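Local coordinates for amine oxidase domain-containing protein (Pyrococcus furiosus, PDB 3NRN) that is of uncharacterised function but binds AMP in the crystal through a Rossmann-type nucleotide-binding domain, and is probably a flavin-containing oxidoreductase of the amine oxidase family, at residues Gly12-Ala17 and Leu394-Ala399; Glu373-Gly378 and Leu400-Leu405. All coordinates share one frame; numbering follows the deposited sequence.

Contact 1: Gly12-Ala17 and Leu394-Ala399; sequences GLLAGA and LGVMKA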
loop_
_atom_site.group_PDB
_atom_site.type_symbol
_atom_site.label_atom_id
_atom_site.label_comp_id
_atom_site.label_asym_id
_atom_site.label_seq_id
_atom_site.Cartn_x
_atom_site.Cartn_y
_atom_site.Cartn_z
ATOM N N GLY A 12 -6.414 8.177 -6.347
ATOM C CA GLY A 12 -7.048 9.202 -7.165
ATOM C C GLY A 12 -6.811 8.998 -8.657
ATOM O O GLY A 12 -7.738 9.105 -9.458
ATOM N N LEU A 13 -5.564 8.714 -9.030
ATOM C CA LEU A 13 -5.206 8.498 -10.433
ATOM C C LEU A 13 -5.843 7.226 -11.010
ATOM O O LEU A 13 -6.199 7.190 -12.186
ATOM C CB LEU A 13 -3.680 8.457 -10.581
ATOM C CG LEU A 13 -3.003 9.792 -10.227
ATOM C CD1 LEU A 13 -1.487 9.627 -10.190
ATOM C CD2 LEU A 13 -3.421 10.854 -11.246
ATOM N N LEU A 14 -5.995 6.191 -10.184
ATOM C CA LEU A 14 -6.627 4.951 -10.647
ATOM C C LEU A 14 -8.096 5.243 -10.964
ATOM O O LEU A 14 -8.601 4.868 -12.019
ATOM C CB LEU A 14 -6.538 3.847 -9.567
ATOM C CG LEU A 14 -5.170 3.171 -9.360
ATOM C CD1 LEU A 14 -5.157 2.334 -8.088
ATOM C CD2 LEU A 14 -4.855 2.290 -10.576
ATOM N N ALA A 15 -8.777 5.923 -10.044
ATOM C CA ALA A 15 -10.181 6.260 -10.238
ATOM C C ALA A 15 -10.365 7.185 -11.440
ATOM O O ALA A 15 -11.267 6.982 -12.255
ATOM C CB ALA A 15 -10.730 6.914 -8.988
ATOM N N GLY A 16 -9.508 8.198 -11.541
ATOM C CA GLY A 16 -9.595 9.139 -12.644
ATOM C C GLY A 16 -9.389 8.456 -13.985
ATOM O O GLY A 16 -10.072 8.751 -14.969
ATOM N N ALA A 17 -8.440 7.536 -14.028
ATOM C CA ALA A 17 -8.154 6.816 -15.250
ATOM C C ALA A 17 -9.332 5.921 -15.637
ATOM O O ALA A 17 -9.756 5.911 -16.791
ATOM C CB ALA A 17 -6.900 5.982 -15.072
ATOM N N LEU A 394 -8.291 -2.299 -4.341
ATOM C CA LEU A 394 -9.517 -2.978 -3.936
ATOM C C LEU A 394 -10.557 -1.937 -3.514
ATOM O O LEU A 394 -11.743 -2.096 -3.759
ATOM C CB LEU A 394 -9.226 -3.919 -2.764
ATOM C CG LEU A 394 -10.396 -4.698 -2.163
ATOM C CD1 LEU A 394 -10.996 -5.636 -3.200
ATOM C CD2 LEU A 394 -9.900 -5.484 -0.964
ATOM N N GLY A 395 -10.091 -0.866 -2.877
ATOM C CA GLY A 395 -10.986 0.189 -2.436
ATOM C C GLY A 395 -11.556 0.956 -3.614
ATOM O O GLY A 395 -12.717 1.364 -3.602
ATOM N N VAL A 396 -10.735 1.156 -4.637
ATOM C CA VAL A 396 -11.183 1.868 -5.823
ATOM C C VAL A 396 -12.266 1.042 -6.504
ATOM O O VAL A 396 -13.274 1.584 -6.953
ATOM C CB VAL A 396 -10.004 2.127 -6.796
ATOM C CG1 VAL A 396 -10.517 2.674 -8.135
ATOM C CG2 VAL A 396 -9.051 3.125 -6.164
HETATM N N MSE A 397 -12.071 -0.274 -6.551
HETATM C CA MSE A 397 -13.057 -1.145 -7.179
HETATM C C MSE A 397 -14.392 -1.018 -6.448
HETATM O O MSE A 397 -15.437 -0.911 -7.083
HETATM C CB MSE A 397 -12.611 -2.613 -7.147
HETATM C CG MSE A 397 -11.304 -2.946 -7.867
HETATM SE SE MSE A 397 -10.934 -4.748 -7.772
HETATM C CE MSE A 397 -10.178 -4.975 -9.344
ATOM N N LYS A 398 -14.347 -1.024 -5.116
ATOM C CA LYS A 398 -15.564 -0.927 -4.309
ATOM C C LYS A 398 -16.257 0.414 -4.497
ATOM O O LYS A 398 -17.483 0.481 -4.575
ATOM C CB LYS A 398 -15.237 -1.131 -2.823
ATOM C CG LYS A 398 -14.482 -2.409 -2.520
ATOM C CD LYS A 398 -15.359 -3.639 -2.640
ATOM C CE LYS A 398 -16.361 -3.725 -1.494
ATOM N NZ LYS A 398 -17.167 -4.976 -1.568
ATOM N N ALA A 399 -15.478 1.489 -4.554
ATOM C CA ALA A 399 -16.058 2.812 -4.746
ATOM C C ALA A 399 -16.775 2.822 -6.092
ATOM O O ALA A 399 -17.919 3.265 -6.190
ATOM C CB ALA A 399 -14.972 3.887 -4.717
#

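Contact 2: Glu373-Gly378 and Leu400-Leu405; sequences EVLVVG and LEKLNL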
loop_
_atom_site.group_PDB
_atom_site.type_symbol
_atom_site.label_atom_id
_atom_site.label_comp_id
_atom_site.label_asym_id
_atom_site.label_seq_id
_atom_site.Cartn_x
_atom_site.Cartn_y
_atom_site.Cartn_z
ATOM N N GLU A 373 -22.150 11.202 -2.843
ATOM C CA GLU A 373 -21.714 12.134 -3.886
ATOM C C GLU A 373 -20.210 12.350 -3.798
ATOM O O GLU A 373 -19.572 12.784 -4.758
ATOM C CB GLU A 373 -22.433 13.486 -3.756
ATOM C CG GLU A 373 -22.240 14.199 -2.421
ATOM C CD GLU A 373 -23.280 13.801 -1.371
ATOM O OE1 GLU A 373 -23.377 12.602 -1.030
ATOM O OE2 GLU A 373 -24.004 14.699 -0.884
ATOM N N VAL A 374 -19.658 12.066 -2.624
ATOM C CA VAL A 374 -18.225 12.186 -2.401
ATOM C C VAL A 374 -17.786 10.880 -1.777
ATOM O O VAL A 374 -18.382 10.434 -0.795
ATOM C CB VAL A 374 -17.866 13.322 -1.412
ATOM C CG1 VAL A 374 -16.362 13.375 -1.217
ATOM C CG2 VAL A 374 -18.383 14.651 -1.930
ATOM N N LEU A 375 -16.758 10.268 -2.355
ATOM C CA LEU A 375 -16.223 9.013 -1.840
ATOM C C LEU A 375 -14.735 9.157 -1.589
ATOM O O LEU A 375 -14.073 10.004 -2.180
ATOM C CB LEU A 375 -16.458 7.864 -2.824
ATOM C CG LEU A 375 -17.901 7.501 -3.173
ATOM C CD1 LEU A 375 -17.888 6.250 -4.041
ATOM C CD2 LEU A 375 -18.722 7.267 -1.897
ATOM N N VAL A 376 -14.215 8.314 -0.713
ATOM C CA VAL A 376 -12.802 8.345 -0.363
ATOM C C VAL A 376 -12.070 7.119 -0.903
ATOM O O VAL A 376 -12.565 5.998 -0.786
ATOM C CB VAL A 376 -12.636 8.384 1.186
ATOM C CG1 VAL A 376 -11.166 8.192 1.581
ATOM C CG2 VAL A 376 -13.159 9.700 1.726
ATOM N N VAL A 377 -10.908 7.330 -1.520
ATOM C CA VAL A 377 -10.097 6.213 -2.007
ATOM C C VAL A 377 -8.672 6.484 -1.557
ATOM O O VAL A 377 -8.352 7.619 -1.184
ATOM C CB VAL A 377 -10.124 6.049 -3.560
ATOM C CG1 VAL A 377 -11.551 5.788 -4.029
ATOM C CG2 VAL A 377 -9.532 7.286 -4.248
ATOM N N GLY A 378 -7.823 5.457 -1.608
ATOM C CA GLY A 378 -6.447 5.603 -1.169
ATOM C C GLY A 378 -6.258 4.850 0.144
ATOM O O GLY A 378 -7.091 4.018 0.507
ATOM N N LEU A 400 -16.101 2.324 -7.126
ATOM C CA LEU A 400 -16.689 2.279 -8.460
ATOM C C LEU A 400 -17.991 1.468 -8.478
ATOM O O LEU A 400 -18.954 1.849 -9.147
ATOM C CB LEU A 400 -15.686 1.694 -9.461
ATOM C CG LEU A 400 -14.371 2.461 -9.636
ATOM C CD1 LEU A 400 -13.465 1.721 -10.626
ATOM C CD2 LEU A 400 -14.663 3.878 -10.137
ATOM N N GLU A 401 -18.028 0.356 -7.747
ATOM C CA GLU A 401 -19.242 -0.454 -7.696
ATOM C C GLU A 401 -20.335 0.301 -6.937
ATOM O O GLU A 401 -21.501 0.288 -7.336
ATOM C CB GLU A 401 -18.990 -1.795 -6.998
ATOM C CG GLU A 401 -17.992 -2.706 -7.702
ATOM C CD GLU A 401 -18.334 -4.176 -7.539
ATOM O OE1 GLU A 401 -18.735 -4.574 -6.422
ATOM O OE2 GLU A 401 -18.198 -4.934 -8.528
ATOM N N LYS A 402 -19.957 0.954 -5.839
ATOM C CA LYS A 402 -20.923 1.712 -5.051
ATOM C C LYS A 402 -21.550 2.800 -5.916
ATOM O O LYS A 402 -22.704 3.176 -5.722
ATOM C CB LYS A 402 -20.260 2.358 -3.834
ATOM C CG LYS A 402 -21.252 3.073 -2.933
ATOM C CD LYS A 402 -20.567 3.899 -1.856
ATOM C CE LYS A 402 -21.585 4.698 -1.056
ATOM N NZ LYS A 402 -20.925 5.609 -0.081
ATOM N N LEU A 403 -20.785 3.308 -6.873
ATOM C CA LEU A 403 -21.291 4.347 -7.765
ATOM C C LEU A 403 -22.040 3.715 -8.916
ATOM O O LEU A 403 -22.593 4.415 -9.761
ATOM C CB LEU A 403 -20.138 5.186 -8.326
ATOM C CG LEU A 403 -19.379 6.038 -7.312
ATOM C CD1 LEU A 403 -18.172 6.680 -7.976
ATOM C CD2 LEU A 403 -20.318 7.093 -6.732
ATOM N N ASN A 404 -22.058 2.386 -8.945
ATOM C CA ASN A 404 -22.711 1.663 -10.031
ATOM C C ASN A 404 -22.100 2.155 -11.343
ATOM O O ASN A 404 -22.800 2.367 -12.331
ATOM C CB ASN A 404 -24.224 1.907 -10.023
ATOM C CG ASN A 404 -24.899 1.323 -8.792
ATOM O OD1 ASN A 404 -25.543 2.036 -8.018
ATOM N ND2 ASN A 404 -24.749 0.017 -8.605
ATOM N N LEU A 405 -20.782 2.339 -11.330
ATOM C CA LEU A 405 -20.044 2.793 -12.501
ATOM C C LEU A 405 -18.978 1.776 -12.902
ATOM O O LEU A 405 -18.241 1.985 -13.863
ATOM C CB LEU A 405 -19.382 4.147 -12.229
ATOM C CG LEU A 405 -20.320 5.337 -12.002
ATOM C CD1 LEU A 405 -19.500 6.591 -11.775
ATOM C CD2 LEU A 405 -21.229 5.515 -13.207
#

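Contact 1: Gly12-Ala17 and Leu394-Ala399
Val396 sets its two methyls against Leu14 CB and over the backbone and CB of Ala15, where helix 388-402 lies against helix 10-21. The second of these is the first helix of a Rossmann-type fold: it follows strand 2-6, and Gly12 is the third glycine of a GxGxxG pattern consistent with nucleotide binding. The valine does the work for its helix. With CG1 anti to the backbone N (chi1 171°), the methyls divide between two neighbouring residues: Val396 CG1 faces Ala15, while Val396 CG2 comes up to Leu14 CB at 4.3 Å. Leu14 turns its CB toward the valine, but its branch goes on to Leu65 and Leu69 of helix 64-72 and to Leu195 of helix 188-200, so it ties this seam to the layer beyond. Ala15 adds a single methyl, its CB 4.3 Å from Val396 CG1. The small size of the alanine is consistent with the close approach of the helices, Ala15 CA lying 6.3 Å from Val396 CA. The contact is small, 111 Å² in all, buried and apolar in its side-chain contacts, and none of its atom pairs is tight. It joins the N-terminal helix to the last helix of the chain, some 377 residues later. Val396 CG1 rests over the backbone as well, 4.2 Å from Ala15 N and equally far from Ala15 CA.

Contact 2: Glu373-Gly378 and Leu400-Leu405
This is strand-to-helix packing in a beta-alpha unit of the Rossmann-type domain: strand 374-376, at the edge of the five-stranded parallel sheet, meets the C-terminal end of helix 388-402, the helix that follows it, and the residue just after. Backbone bonds from Leu375 to Ala235 and Ser237 hold the strand to strand 234-237, and the leucine points off the sheet toward the helix. Its two methyls take different partners. Leu375 CD1 meets Leu403 tip to tip, sitting over the fork of that side chain, 3.6 Å from Leu403 CG and 3.7 Å from Leu403 CD2. The other methyl, Leu375 CD2, is crossed by the lysine chain, 3.8 Å from Lys402 CD. Lys402 has CG anti to the backbone N (chi1 -176°) and stays extended to its end, which carries the amine past the leucine to the carbonyl O of Leu371, a hydrogen-bond acceptor just ahead of the strand; the 3.3 Å approach of Lys402 NZ to Leu375 CD2 is made in passing. Cut back to an alanine, Leu375 would lose CG and both methyls and would probably leave a gap facing Leu403, with aliphatic Lys402 carbons lacking apolar support. Immediately beyond, the helix closes in a Schellman motif: Asn404 takes positive phi (55°), Leu405 N bonds to Leu400 O at 2.9 Å, and Asn404 N reaches Glu401 O at 2.7 Å.

Helix 388-402 serves both contacts: its middle turns meet helix 10-21 in contact 1, and its C-terminal end, with the residue just after it, meets strand 374-376 in contact 2. Their centres are 8 Å apart, and Val377 bridges them, with CB 4.1 Å from Val396 CG2, CG1 4.0 Å from Ala399 CB and CG2 3.9 Å from Gly12 N. Leu375 CD1 also lies 3.7 Å from Ala399 O, so the two contacts touch directly. Neither contact touches the nucleotide: the side chains of Leu14 and Leu375 are about 10 Å and 14 Å from AMP. The pocket lies in the same Rossmann-type domain and includes Asn238 and Val239, directly after strand 234-237, the neighbour of strand 374-376.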